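Local coordinates for hypothetical protein AQ_1354 (PDB 1OZ9), which is probably a zinc-dependent, single-strand-specific endoribonuclease of the YbeY family, acting in 16S rRNA 3'-end maturation and late-stage ribosome quality control, at residues V13-K17 with Y46-E52; D68-M74 with L84-S90; K24-W28 with E106-K110; K16-V20 with Q91-E95. All coordinates share one frame; numbering follows the deposited sequence.

Interaction 1 of 4, residues V13-K17 with Y46-E52; sequences VKLKK and YITDDQE
K16 crosses the hydroxyl end of Y46 obliquely and runs on past T48 toward the carboxylates of D49 and E52. Its CG stands anti to the backbone N (chi1 -178°) and the rest of the chain is extended, which brings CD to 3.6 Å from T48 OG1. At the tip, K16 NZ comes to 4.0 Å from D49 OD2, near enough for attraction but longer than a salt bridge. Beside this lysine, E52 OE1 is gripped twice: Y46 OH approaches it from the syn side at 2.6 Å and T48 OG1 from the anti side at 2.7 Å, both somewhat out of the carboxylate plane. The two bonds fix the carboxylate, and K16 nearby would be expected to favour its charged form. D49 N-caps helix 50-61, its OD1 accepting the N-H of E52 in the first turn. K17, bent at chi2 (-66°), runs its CG along T48 O and sets CE against D49 CB.

Between the backbones, K14 and L15 pair in parallel with Y46 and I47. K14 O accepts I47 N and also meets the edge of the Y46 ring. I47 O takes two donors, K16 N and K17 N, the second from above the carbonyl plane. On the opposite face of the sheet from Y46, L15 CD2 presses tightly on I47 CG1 (3.3 Å). These strands begin and end a beta-alpha-beta unit whose helix 22-35 packs I25 onto L15 and I47, while strand 81-90 pairs with the other edge of 41-48.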
loop_
_atom_site.group_PDB
_atom_site.type_symbol
_atom_site.label_atom_id
_atom_site.label_comp_id
_atom_site.label_asym_id
_atom_site.label_seq_id
_atom_site.Cartn_x
_atom_site.Cartn_y
_atom_site.Cartn_z
ATOM N N VAL A 13 -7.778 6.988 -5.545
ATOM C CA VAL A 13 -8.101 6.456 -4.234
ATOM C C VAL A 13 -9.574 6.135 -4.178
ATOM O O VAL A 13 -10.406 6.987 -4.541
ATOM C CB VAL A 13 -7.801 7.477 -3.157
ATOM C CG1 VAL A 13 -8.258 6.944 -1.768
ATOM C CG2 VAL A 13 -6.268 7.790 -3.140
ATOM N N LYS A 14 -9.905 4.938 -3.720
ATOM C CA LYS A 14 -11.322 4.560 -3.572
ATOM C C LYS A 14 -11.574 4.133 -2.143
ATOM O O LYS A 14 -10.844 3.283 -1.625
ATOM C CB LYS A 14 -11.660 3.419 -4.517
ATOM C CG LYS A 14 -11.755 3.895 -5.960
ATOM C CD LYS A 14 -12.136 2.785 -6.933
ATOM C CE LYS A 14 -13.204 3.288 -7.905
ATOM N NZ LYS A 14 -13.335 2.378 -9.079
ATOM N N LEU A 15 -12.584 4.716 -1.498
ATOM C CA LEU A 15 -12.837 4.390 -0.090
ATOM C C LEU A 15 -14.194 3.764 0.118
ATOM O O LEU A 15 -15.239 4.382 -0.195
ATOM C CB LEU A 15 -12.759 5.657 0.783
ATOM C CG LEU A 15 -11.517 6.551 0.609
ATOM C CD1 LEU A 15 -11.612 7.838 1.425
ATOM C CD2 LEU A 15 -10.277 5.792 1.019
ATOM N N LYS A 16 -14.180 2.536 0.612
ATOM C CA LYS A 16 -15.401 1.904 1.107
ATOM C C LYS A 16 -15.468 2.256 2.591
ATOM O O LYS A 16 -16.539 2.473 3.138
ATOM C CB LYS A 16 -15.371 0.378 0.925
ATOM C CG LYS A 16 -16.676 -0.300 1.406
ATOM C CD LYS A 16 -16.705 -1.820 1.214
ATOM C CE LYS A 16 -18.047 -2.358 1.688
ATOM N NZ LYS A 16 -18.345 -3.723 1.164
ATOM N N LYS A 17 -14.313 2.307 3.247
ATOM C CA LYS A 17 -14.223 2.696 4.664
ATOM C C LYS A 17 -13.555 4.070 4.699
ATOM O O LYS A 17 -12.579 4.298 3.981
ATOM C CB LYS A 17 -13.411 1.671 5.434
ATOM C CG LYS A 17 -14.155 0.388 5.619
ATOM C CD LYS A 17 -15.375 0.597 6.508
ATOM C CE LYS A 17 -15.831 -0.726 7.106
ATOM N NZ LYS A 17 -17.092 -0.632 7.926
ATOM N N TYR A 46 -7.167 1.228 -2.408
ATOM C CA TYR A 46 -8.545 0.957 -1.976
ATOM C C TYR A 46 -8.548 0.758 -0.470
ATOM O O TYR A 46 -7.755 -0.036 0.037
ATOM C CB TYR A 46 -9.062 -0.306 -2.665
ATOM C CG TYR A 46 -10.532 -0.670 -2.452
ATOM C CD1 TYR A 46 -11.507 0.296 -2.227
ATOM C CD2 TYR A 46 -10.943 -2.007 -2.517
ATOM C CE1 TYR A 46 -12.839 -0.056 -2.061
ATOM C CE2 TYR A 46 -12.256 -2.370 -2.355
ATOM C CZ TYR A 46 -13.210 -1.404 -2.132
ATOM O OH TYR A 46 -14.523 -1.809 -1.977
ATOM N N ILE A 47 -9.392 1.491 0.251
ATOM C CA ILE A 47 -9.519 1.249 1.695
ATOM C C ILE A 47 -10.856 0.538 1.912
ATOM O O ILE A 47 -11.933 1.112 1.663
ATOM C CB ILE A 47 -9.508 2.538 2.529
ATOM C CG1 ILE A 47 -8.284 3.416 2.235
ATOM C CG2 ILE A 47 -9.615 2.194 4.023
ATOM C CD1 ILE A 47 -6.902 2.749 2.475
ATOM N N THR A 48 -10.803 -0.708 2.369
ATOM C CA THR A 48 -12.020 -1.485 2.500
ATOM C C THR A 48 -12.119 -2.135 3.872
ATOM O O THR A 48 -11.512 -1.634 4.830
ATOM C CB THR A 48 -12.126 -2.490 1.310
ATOM O OG1 THR A 48 -13.364 -3.189 1.356
ATOM C CG2 THR A 48 -11.035 -3.578 1.373
ATOM N N ASP A 49 -12.891 -3.212 3.977
ATOM C CA ASP A 49 -13.124 -3.875 5.270
ATOM C C ASP A 49 -12.571 -5.295 5.311
ATOM O O ASP A 49 -12.074 -5.803 4.312
ATOM C CB ASP A 49 -14.615 -3.912 5.617
ATOM C CG ASP A 49 -15.444 -4.724 4.616
ATOM O OD1 ASP A 49 -14.892 -5.364 3.697
ATOM O OD2 ASP A 49 -16.690 -4.772 4.675
ATOM N N ASP A 50 -12.681 -5.943 6.465
ATOM C CA ASP A 50 -12.144 -7.292 6.630
ATOM C C ASP A 50 -12.803 -8.325 5.726
ATOM O O ASP A 50 -12.133 -9.248 5.233
ATOM C CB ASP A 50 -12.238 -7.746 8.098
ATOM C CG ASP A 50 -10.986 -7.412 8.879
ATOM O OD1 ASP A 50 -10.066 -6.796 8.281
ATOM O OD2 ASP A 50 -10.817 -7.717 10.083
ATOM N N GLN A 51 -14.110 -8.182 5.505
ATOM C CA GLN A 51 -14.807 -9.143 4.666
ATOM C C GLN A 51 -14.305 -9.089 3.215
ATOM O O GLN A 51 -14.064 -10.117 2.587
ATOM C CB GLN A 51 -16.337 -9.019 4.799
ATOM C CG GLN A 51 -16.846 -9.736 6.065
ATOM C CD GLN A 51 -18.332 -9.519 6.407
ATOM O OE1 GLN A 51 -19.198 -9.457 5.520
ATOM N NE2 GLN A 51 -18.626 -9.443 7.703
ATOM N N GLU A 52 -14.115 -7.894 2.686
ATOM C CA GLU A 52 -13.662 -7.817 1.311
ATOM C C GLU A 52 -12.218 -8.267 1.169
ATOM O O GLU A 52 -11.877 -9.004 0.237
ATOM C CB GLU A 52 -13.844 -6.425 0.736
ATOM C CG GLU A 52 -13.263 -6.339 -0.660
ATOM C CD GLU A 52 -13.860 -5.219 -1.485
ATOM O OE1 GLU A 52 -14.345 -4.217 -0.891
ATOM O OE2 GLU A 52 -13.837 -5.363 -2.735
#

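Interaction 2 of 4, residues D68-M74 with L84-S90; sequences DVLSFPM and LGDVVIS
D86 and F72 face each other as an antiparallel hydrogen-bonded pair, F72 N giving to D86 O (2.8 Å) and D86 N returning a bond to F72 O. With CG anti to its carbonyl carbon (chi1 -56°), the F72 ring leans along the sheet toward V88, whose CG2 meets the ring edge at CE1, 3.5 Å away. V88 is itself in a hydrogen-bonded pair with L70, V88 N giving to L70 O. M74 curls back over the hairpin, its CG 3.7 Å from G85 CA and its CE 3.9 Å from D86 OD2. The backbone angles of G85 call for glycine: a CB would lie against F72 O and the carbonyl of the residue before. On the other face V69 CG2 touches both V87 CG1 and I89 CG1, each at 3.7 Å, while D68 O accepts S90 N at the end of the pairing.

Strand 69-78 is one of the two outermost strands of this four-stranded mixed sheet, and 81-90 lies between it and 41-48. Helix 50-61 covers the L70 and V88 face, and Y60 meets F72 edge-to-face; helix 105-120, carrying the predicted zinc ligands H115 and H119, packs on the V69 and S71 face.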
loop_
_atom_site.group_PDB
_atom_site.type_symbol
_atom_site.label_atom_id
_atom_site.label_comp_id
_atom_site.label_asym_id
_atom_site.label_seq_id
_atom_site.Cartn_x
_atom_site.Cartn_y
_atom_site.Cartn_z
ATOM N N ASP A 68 -3.956 -7.130 6.643
ATOM C CA ASP A 68 -3.889 -5.662 6.629
ATOM C C ASP A 68 -3.773 -5.025 5.235
ATOM O O ASP A 68 -4.454 -4.014 4.917
ATOM C CB ASP A 68 -2.761 -5.151 7.522
ATOM C CG ASP A 68 -1.420 -5.850 7.273
ATOM O OD1 ASP A 68 -1.292 -6.726 6.360
ATOM O OD2 ASP A 68 -0.432 -5.596 8.019
ATOM N N VAL A 69 -2.924 -5.595 4.391
ATOM C CA VAL A 69 -2.744 -4.995 3.075
ATOM C C VAL A 69 -2.407 -6.071 2.034
ATOM O O VAL A 69 -1.686 -7.026 2.328
ATOM C CB VAL A 69 -1.595 -3.936 3.136
ATOM C CG1 VAL A 69 -0.250 -4.574 3.627
ATOM C CG2 VAL A 69 -1.418 -3.131 1.800
ATOM N N LEU A 70 -2.920 -5.903 0.821
ATOM C CA LEU A 70 -2.554 -6.764 -0.282
ATOM C C LEU A 70 -2.178 -5.882 -1.466
ATOM O O LEU A 70 -2.771 -4.811 -1.659
ATOM C CB LEU A 70 -3.697 -7.695 -0.646
ATOM C CG LEU A 70 -4.014 -8.800 0.384
ATOM C CD1 LEU A 70 -5.261 -9.540 -0.053
ATOM C CD2 LEU A 70 -2.888 -9.805 0.532
ATOM N N SER A 71 -1.198 -6.302 -2.251
ATOM C CA SER A 71 -0.845 -5.525 -3.438
ATOM C C SER A 71 -1.017 -6.369 -4.706
ATOM O O SER A 71 -0.646 -7.556 -4.725
ATOM C CB SER A 71 0.615 -5.079 -3.311
ATOM O OG SER A 71 1.396 -6.260 -3.497
ATOM N N PHE A 72 -1.558 -5.774 -5.771
ATOM C CA PHE A 72 -1.850 -6.510 -7.002
ATOM C C PHE A 72 -1.215 -5.833 -8.213
ATOM O O PHE A 72 -1.728 -4.821 -8.672
ATOM C CB PHE A 72 -3.369 -6.566 -7.234
ATOM C CG PHE A 72 -4.136 -7.158 -6.082
ATOM C CD1 PHE A 72 -4.664 -6.354 -5.099
ATOM C CD2 PHE A 72 -4.271 -8.515 -5.958
ATOM C CE1 PHE A 72 -5.335 -6.904 -4.010
ATOM C CE2 PHE A 72 -4.961 -9.068 -4.873
ATOM C CZ PHE A 72 -5.501 -8.259 -3.919
ATOM N N PRO A 73 -0.109 -6.364 -8.730
ATOM C CA PRO A 73 0.535 -5.765 -9.909
ATOM C C PRO A 73 -0.278 -5.931 -11.168
ATOM O O PRO A 73 -0.908 -6.968 -11.383
ATOM C CB PRO A 73 1.835 -6.567 -10.042
ATOM C CG PRO A 73 1.485 -7.910 -9.459
ATOM C CD PRO A 73 0.649 -7.528 -8.224
ATOM N N MET A 74 -0.264 -4.895 -12.004
ATOM C CA MET A 74 -0.926 -4.928 -13.286
ATOM C C MET A 74 0.232 -4.840 -14.280
ATOM O O MET A 74 0.780 -5.873 -14.735
ATOM C CB MET A 74 -1.869 -3.732 -13.429
ATOM C CG MET A 74 -3.106 -3.813 -12.549
ATOM S SD MET A 74 -4.237 -5.204 -12.962
ATOM C CE MET A 74 -4.740 -5.722 -11.354
ATOM N N LEU A 84 0.794 0.663 -12.461
ATOM C CA LEU A 84 1.567 -0.124 -11.503
ATOM C C LEU A 84 0.695 -1.183 -10.883
ATOM O O LEU A 84 1.102 -2.357 -10.765
ATOM C CB LEU A 84 2.122 0.734 -10.394
ATOM C CG LEU A 84 3.162 1.817 -10.646
ATOM C CD1 LEU A 84 3.718 2.231 -9.256
ATOM C CD2 LEU A 84 4.267 1.325 -11.620
ATOM N N GLY A 85 -0.516 -0.780 -10.500
ATOM C CA GLY A 85 -1.467 -1.731 -9.975
ATOM C C GLY A 85 -2.176 -1.215 -8.744
ATOM O O GLY A 85 -2.269 0.008 -8.532
ATOM N N ASP A 86 -2.669 -2.144 -7.935
ATOM C CA ASP A 86 -3.503 -1.776 -6.796
ATOM C C ASP A 86 -2.918 -2.115 -5.444
ATOM O O ASP A 86 -2.285 -3.150 -5.283
ATOM C CB ASP A 86 -4.829 -2.541 -6.846
ATOM C CG ASP A 86 -5.561 -2.353 -8.151
ATOM O OD1 ASP A 86 -5.466 -1.258 -8.715
ATOM O OD2 ASP A 86 -6.224 -3.263 -8.681
ATOM N N VAL A 87 -3.230 -1.272 -4.469
ATOM C CA VAL A 87 -2.920 -1.557 -3.057
ATOM C C VAL A 87 -4.264 -1.538 -2.345
ATOM O O VAL A 87 -5.012 -0.567 -2.474
ATOM C CB VAL A 87 -2.041 -0.498 -2.426
ATOM C CG1 VAL A 87 -1.931 -0.740 -0.931
ATOM C CG2 VAL A 87 -0.621 -0.554 -3.056
ATOM N N VAL A 88 -4.585 -2.609 -1.619
ATOM C CA VAL A 88 -5.873 -2.707 -0.937
ATOM C C VAL A 88 -5.588 -2.888 0.560
ATOM O O VAL A 88 -4.870 -3.830 0.933
ATOM C CB VAL A 88 -6.643 -3.947 -1.441
ATOM C CG1 VAL A 88 -8.010 -4.081 -0.729
ATOM C CG2 VAL A 88 -6.827 -3.875 -2.954
ATOM N N ILE A 89 -6.194 -2.030 1.403
ATOM C CA ILE A 89 -5.954 -2.032 2.836
ATOM C C ILE A 89 -7.268 -2.202 3.577
ATOM O O ILE A 89 -8.273 -1.611 3.186
ATOM C CB ILE A 89 -5.363 -0.658 3.208
ATOM C CG1 ILE A 89 -3.932 -0.589 2.664
ATOM C CG2 ILE A 89 -5.435 -0.427 4.741
ATOM C CD1 ILE A 89 -3.293 0.803 2.705
ATOM N N SER A 90 -7.272 -2.996 4.632
ATOM C CA SER A 90 -8.480 -3.121 5.424
ATOM C C SER A 90 -8.390 -2.154 6.589
ATOM O O SER A 90 -7.489 -2.250 7.440
ATOM C CB SER A 90 -8.655 -4.526 6.002
ATOM O OG SER A 90 -9.741 -4.497 6.950
#

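Interaction 3 of 4, residues K24-W28 with E106-K110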
loop_
_atom_site.group_PDB
_atom_site.type_symbol
_atom_site.label_atom_id
_atom_site.label_comp_id
_atom_site.label_asym_id
_atom_site.label_seq_id
_atom_site.Cartn_x
_atom_site.Cartn_y
_atom_site.Cartn_z
ATOM N N LYS A 24 -5.688 12.860 2.266
ATOM C CA LYS A 24 -4.465 12.479 2.984
ATOM C C LYS A 24 -3.866 11.205 2.378
ATOM O O LYS A 24 -2.647 11.091 2.210
ATOM C CB LYS A 24 -4.721 12.264 4.484
ATOM C CG LYS A 24 -4.748 13.544 5.285
ATOM C CD LYS A 24 -4.830 13.252 6.820
ATOM C CE LYS A 24 -4.646 14.518 7.635
ATOM N NZ LYS A 24 -5.120 14.435 9.075
ATOM N N ILE A 25 -4.731 10.241 2.074
ATOM C CA ILE A 25 -4.286 9.013 1.480
ATOM C C ILE A 25 -3.675 9.346 0.127
ATOM O O ILE A 25 -2.616 8.800 -0.249
ATOM C CB ILE A 25 -5.457 8.010 1.347
ATOM C CG1 ILE A 25 -5.821 7.440 2.739
ATOM C CG2 ILE A 25 -5.112 6.896 0.392
ATOM C CD1 ILE A 25 -7.198 6.818 2.765
ATOM N N GLU A 26 -4.333 10.223 -0.621
ATOM C CA GLU A 26 -3.824 10.573 -1.944
ATOM C C GLU A 26 -2.425 11.203 -1.848
ATOM O O GLU A 26 -1.506 10.827 -2.609
ATOM C CB GLU A 26 -4.782 11.534 -2.659
ATOM C CG GLU A 26 -4.651 11.475 -4.164
ATOM C CD GLU A 26 -5.624 12.403 -4.905
ATOM O OE1 GLU A 26 -6.813 12.531 -4.489
ATOM O OE2 GLU A 26 -5.187 12.992 -5.913
ATOM N N LYS A 27 -2.280 12.167 -0.933
ATOM C CA LYS A 27 -1.011 12.849 -0.684
ATOM C C LYS A 27 0.121 11.880 -0.255
ATOM O O LYS A 27 1.218 11.952 -0.828
ATOM C CB LYS A 27 -1.164 14.040 0.286
ATOM C CG LYS A 27 0.155 14.518 0.980
ATOM C CD LYS A 27 -0.077 15.675 1.971
ATOM C CE LYS A 27 0.929 15.690 3.163
ATOM N NZ LYS A 27 1.929 16.827 3.153
ATOM N N TRP A 28 -0.130 10.991 0.715
ATOM C CA TRP A 28 0.879 10.007 1.132
ATOM C C TRP A 28 1.325 9.172 -0.065
ATOM O O TRP A 28 2.517 8.953 -0.276
ATOM C CB TRP A 28 0.335 9.047 2.198
ATOM C CG TRP A 28 0.119 9.724 3.508
ATOM C CD1 TRP A 28 0.827 10.757 4.020
ATOM C CD2 TRP A 28 -0.883 9.415 4.457
ATOM N NE1 TRP A 28 0.350 11.098 5.267
ATOM C CE2 TRP A 28 -0.726 10.305 5.543
ATOM C CE3 TRP A 28 -1.907 8.472 4.507
ATOM C CZ2 TRP A 28 -1.557 10.281 6.659
ATOM C CZ3 TRP A 28 -2.722 8.447 5.629
ATOM C CH2 TRP A 28 -2.544 9.346 6.677
ATOM N N GLU A 106 -4.282 6.756 11.292
ATOM C CA GLU A 106 -3.669 7.443 10.151
ATOM C C GLU A 106 -2.249 6.973 10.000
ATOM O O GLU A 106 -1.805 6.717 8.892
ATOM C CB GLU A 106 -3.671 8.965 10.301
ATOM C CG GLU A 106 -5.064 9.548 10.258
ATOM C CD GLU A 106 -5.099 11.060 10.081
ATOM O OE1 GLU A 106 -4.041 11.689 9.833
ATOM O OE2 GLU A 106 -6.206 11.621 10.200
ATOM N N GLU A 107 -1.535 6.854 11.117
ATOM C CA GLU A 107 -0.160 6.398 11.023
ATOM C C GLU A 107 -0.105 4.973 10.460
ATOM O O GLU A 107 0.753 4.671 9.619
ATOM C CB GLU A 107 0.556 6.485 12.370
ATOM C CG GLU A 107 1.982 5.938 12.329
ATOM C CD GLU A 107 2.964 6.792 11.515
ATOM O OE1 GLU A 107 2.793 8.031 11.431
ATOM O OE2 GLU A 107 3.931 6.217 10.958
ATOM N N GLU A 108 -1.029 4.113 10.876
ATOM C CA GLU A 108 -1.027 2.725 10.402
ATOM C C GLU A 108 -1.385 2.655 8.914
ATOM O O GLU A 108 -0.777 1.901 8.127
ATOM C CB GLU A 108 -1.963 1.844 11.252
ATOM C CG GLU A 108 -1.993 0.358 10.849
ATOM C CD GLU A 108 -0.658 -0.362 11.068
ATOM O OE1 GLU A 108 0.262 0.210 11.719
ATOM O OE2 GLU A 108 -0.529 -1.520 10.591
ATOM N N VAL A 109 -2.368 3.450 8.508
ATOM C CA VAL A 109 -2.730 3.446 7.104
ATOM C C VAL A 109 -1.595 3.961 6.214
ATOM O O VAL A 109 -1.340 3.426 5.137
ATOM C CB VAL A 109 -4.038 4.218 6.884
ATOM C CG1 VAL A 109 -4.289 4.415 5.378
ATOM C CG2 VAL A 109 -5.173 3.420 7.563
ATOM N N LYS A 110 -0.936 5.014 6.662
ATOM C CA LYS A 110 0.204 5.581 5.946
ATOM C C LYS A 110 1.302 4.519 5.764
ATOM O O LYS A 110 1.855 4.326 4.655
ATOM C CB LYS A 110 0.776 6.783 6.710
ATOM C CG LYS A 110 2.016 7.432 6.038
ATOM C CD LYS A 110 2.513 8.658 6.823
ATOM C CE LYS A 110 3.200 8.253 8.100
ATOM N NZ LYS A 110 3.628 9.427 8.941
#
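K24 NZ reaches across to the carboxylate of E106 in a salt bridge, 3.0 Å to OE1 on its syn lone pair and a weaker 3.2 Å to OE2. The two side chains cross at about a right angle, and the lysine methylenes run close to the acid as well, with CD 3.5 Å from E106 OE1. Next to this bridge, W28 packs on K110. K110 CB sits over the centre of its six-membered ring, 3.8 Å from the centroid and only 9° off the normal, a clear CH-pi contact. With CG anti to the backbone N (chi1 179°), the K110 chain passes across the face of the indole until CD rests 3.6 Å from W28 NE1; a bend at chi3 then turns NZ away to a salt bridge with E107. The opposite face of the indole carries K24 O, one helical turn earlier. Here helix 22-35 of the beta-alpha-beta unit crosses helix 105-120 at -41°, the short segments' axes 10.9 Å apart. Putting an alanine at W28 would probably open a gap between these helices and let the K110 methylenes lose the surface they lie on. Deeper in, W28 CZ3 and I25 CG1 both approach V109 CG1 at 4.3 Å, and I25 goes on to pack against V20 and against V45 of strand 41-48.

Interaction 4 of 4, residues K16-V20 with Q91-E95; sequences KKRKV and QDTAE
Q91 reaches from the first turn of helix 91-101 into the loop 16-20, the connection leading from the first strand of the beta-alpha-beta unit into its helix. Fully extended, with CG anti to the backbone N (chi1 -179°) and CD anti to CA (chi2 -178°), it puts its amide between two lysine side chains: Q91 CD is 3.6 Å from K17 CB and 3.8 Å from K19 CB. Farther along the same helix face, one turn on, E95 takes up K19; K19 CD lies 3.6 Å from E95 OE2, and the charged ends form a long salt bridge. On the other flank D92 OD1 stands 4.6 Å from K17 NZ, nearby but not bonded, while its OD2 accepts D50 N. Replacing Q91 by an alanine would probably leave the methylenes of K17 and K19 without the group between them and the loop freer to shift.

The second shell sets both partners in place. T48 O accepts Q91 N at the start of the helix. L105 packs against K19, V20 and E95 from helix 105-120. Within the helix, E95 N bonds Q91 O at 2.9 Å.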
loop_
_atom_site.group_PDB
_atom_site.type_symbol
_atom_site.label_atom_id
_atom_site.label_comp_id
_atom_site.label_asym_id
_atom_site.label_seq_id
_atom_site.Cartn_x
_atom_site.Cartn_y
_atom_site.Cartn_z
ATOM N N LYS A 16 -14.180 2.536 0.612
ATOM C CA LYS A 16 -15.401 1.904 1.107
ATOM C C LYS A 16 -15.468 2.256 2.591
ATOM O O LYS A 16 -16.539 2.473 3.138
ATOM C CB LYS A 16 -15.371 0.378 0.925
ATOM C CG LYS A 16 -16.676 -0.300 1.406
ATOM C CD LYS A 16 -16.705 -1.820 1.214
ATOM C CE LYS A 16 -18.047 -2.358 1.688
ATOM N NZ LYS A 16 -18.345 -3.723 1.164
ATOM N N LYS A 17 -14.313 2.307 3.247
ATOM C CA LYS A 17 -14.223 2.696 4.664
ATOM C C LYS A 17 -13.555 4.070 4.699
ATOM O O LYS A 17 -12.579 4.298 3.981
ATOM C CB LYS A 17 -13.411 1.671 5.434
ATOM C CG LYS A 17 -14.155 0.388 5.619
ATOM C CD LYS A 17 -15.375 0.597 6.508
ATOM C CE LYS A 17 -15.831 -0.726 7.106
ATOM N NZ LYS A 17 -17.092 -0.632 7.926
ATOM N N ARG A 18 -14.099 4.987 5.500
ATOM C CA ARG A 18 -13.760 6.400 5.373
ATOM C C ARG A 18 -13.258 7.186 6.566
ATOM O O ARG A 18 -13.410 8.420 6.592
ATOM C CB ARG A 18 -15.012 7.116 4.866
ATOM C CG ARG A 18 -15.575 6.482 3.617
ATOM C CD ARG A 18 -16.679 7.274 3.022
ATOM N NE ARG A 18 -17.618 6.448 2.277
ATOM C CZ ARG A 18 -17.568 6.290 0.981
ATOM N NH1 ARG A 18 -16.623 6.901 0.284
ATOM N NH2 ARG A 18 -18.469 5.528 0.376
ATOM N N LYS A 19 -12.677 6.500 7.550
ATOM C CA LYS A 19 -12.210 7.169 8.750
ATOM C C LYS A 19 -11.005 8.071 8.491
ATOM O O LYS A 19 -10.809 9.068 9.188
ATOM C CB LYS A 19 -11.908 6.152 9.874
ATOM C CG LYS A 19 -12.295 6.667 11.206
ATOM C CD LYS A 19 -12.548 5.578 12.250
ATOM C CE LYS A 19 -12.866 6.266 13.572
ATOM N NZ LYS A 19 -13.381 5.450 14.715
ATOM N N VAL A 20 -10.230 7.737 7.471
ATOM C CA VAL A 20 -9.084 8.537 7.060
ATOM C C VAL A 20 -9.436 9.320 5.789
ATOM O O VAL A 20 -9.949 8.760 4.804
ATOM C CB VAL A 20 -7.858 7.635 6.809
ATOM C CG1 VAL A 20 -6.673 8.433 6.229
ATOM C CG2 VAL A 20 -7.469 6.878 8.100
ATOM N N GLN A 91 -9.338 -1.234 6.639
ATOM C CA GLN A 91 -9.425 -0.348 7.781
ATOM C C GLN A 91 -9.634 -1.118 9.079
ATOM O O GLN A 91 -9.113 -0.734 10.113
ATOM C CB GLN A 91 -10.568 0.670 7.592
ATOM C CG GLN A 91 -10.670 1.634 8.748
ATOM C CD GLN A 91 -11.841 2.595 8.571
ATOM O OE1 GLN A 91 -12.910 2.435 9.183
ATOM N NE2 GLN A 91 -11.638 3.577 7.742
ATOM N N ASP A 92 -10.434 -2.182 9.032
ATOM C CA ASP A 92 -10.725 -2.975 10.220
ATOM C C ASP A 92 -9.448 -3.523 10.839
ATOM O O ASP A 92 -9.244 -3.458 12.056
ATOM C CB ASP A 92 -11.588 -4.178 9.876
ATOM C CG ASP A 92 -12.993 -3.808 9.460
ATOM O OD1 ASP A 92 -13.466 -2.674 9.773
ATOM O OD2 ASP A 92 -13.695 -4.618 8.816
ATOM N N THR A 93 -8.607 -4.115 10.004
ATOM C CA THR A 93 -7.381 -4.692 10.512
ATOM C C THR A 93 -6.411 -3.608 10.892
ATOM O O THR A 93 -5.757 -3.727 11.913
ATOM C CB THR A 93 -6.766 -5.666 9.487
ATOM O OG1 THR A 93 -7.577 -6.843 9.456
ATOM C CG2 THR A 93 -5.391 -6.181 9.975
ATOM N N ALA A 94 -6.335 -2.550 10.083
ATOM C CA ALA A 94 -5.461 -1.417 10.380
ATOM C C ALA A 94 -5.777 -0.842 11.775
ATOM O O ALA A 94 -4.868 -0.504 12.542
ATOM C CB ALA A 94 -5.629 -0.323 9.293
ATOM N N GLU A 95 -7.064 -0.738 12.107
ATOM C CA GLU A 95 -7.438 -0.191 13.425
ATOM C C GLU A 95 -6.914 -1.059 14.566
ATOM O O GLU A 95 -6.418 -0.539 15.566
ATOM C CB GLU A 95 -8.953 0.004 13.566
ATOM C CG GLU A 95 -9.522 1.196 12.798
ATOM C CD GLU A 95 -11.029 1.312 12.998
ATOM O OE1 GLU A 95 -11.732 0.318 12.686
ATOM O OE2 GLU A 95 -11.501 2.370 13.496
#

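How the interactions relate
From the N terminus, strand 10-15 meets strand 41-48 in interaction 1, closing the beta-alpha-beta loop that contains helix 22-35. The loop just after the first strand, sharing K16 and K17 with interaction 1, reaches far ahead to helix 91-101 in interaction 4. Helix 22-35 reaches farther still, to helix 105-120, in interaction 3, which therefore crosses both 1 and 4 along the chain. Interaction 2, the short hairpin, opens only after 1 has closed and falls wholly within the spans of 3 and 4. Interactions 1 and 2 meet in the sheet, where Y46 N bonds V87 O; I25 and V20 connect 3 with 4.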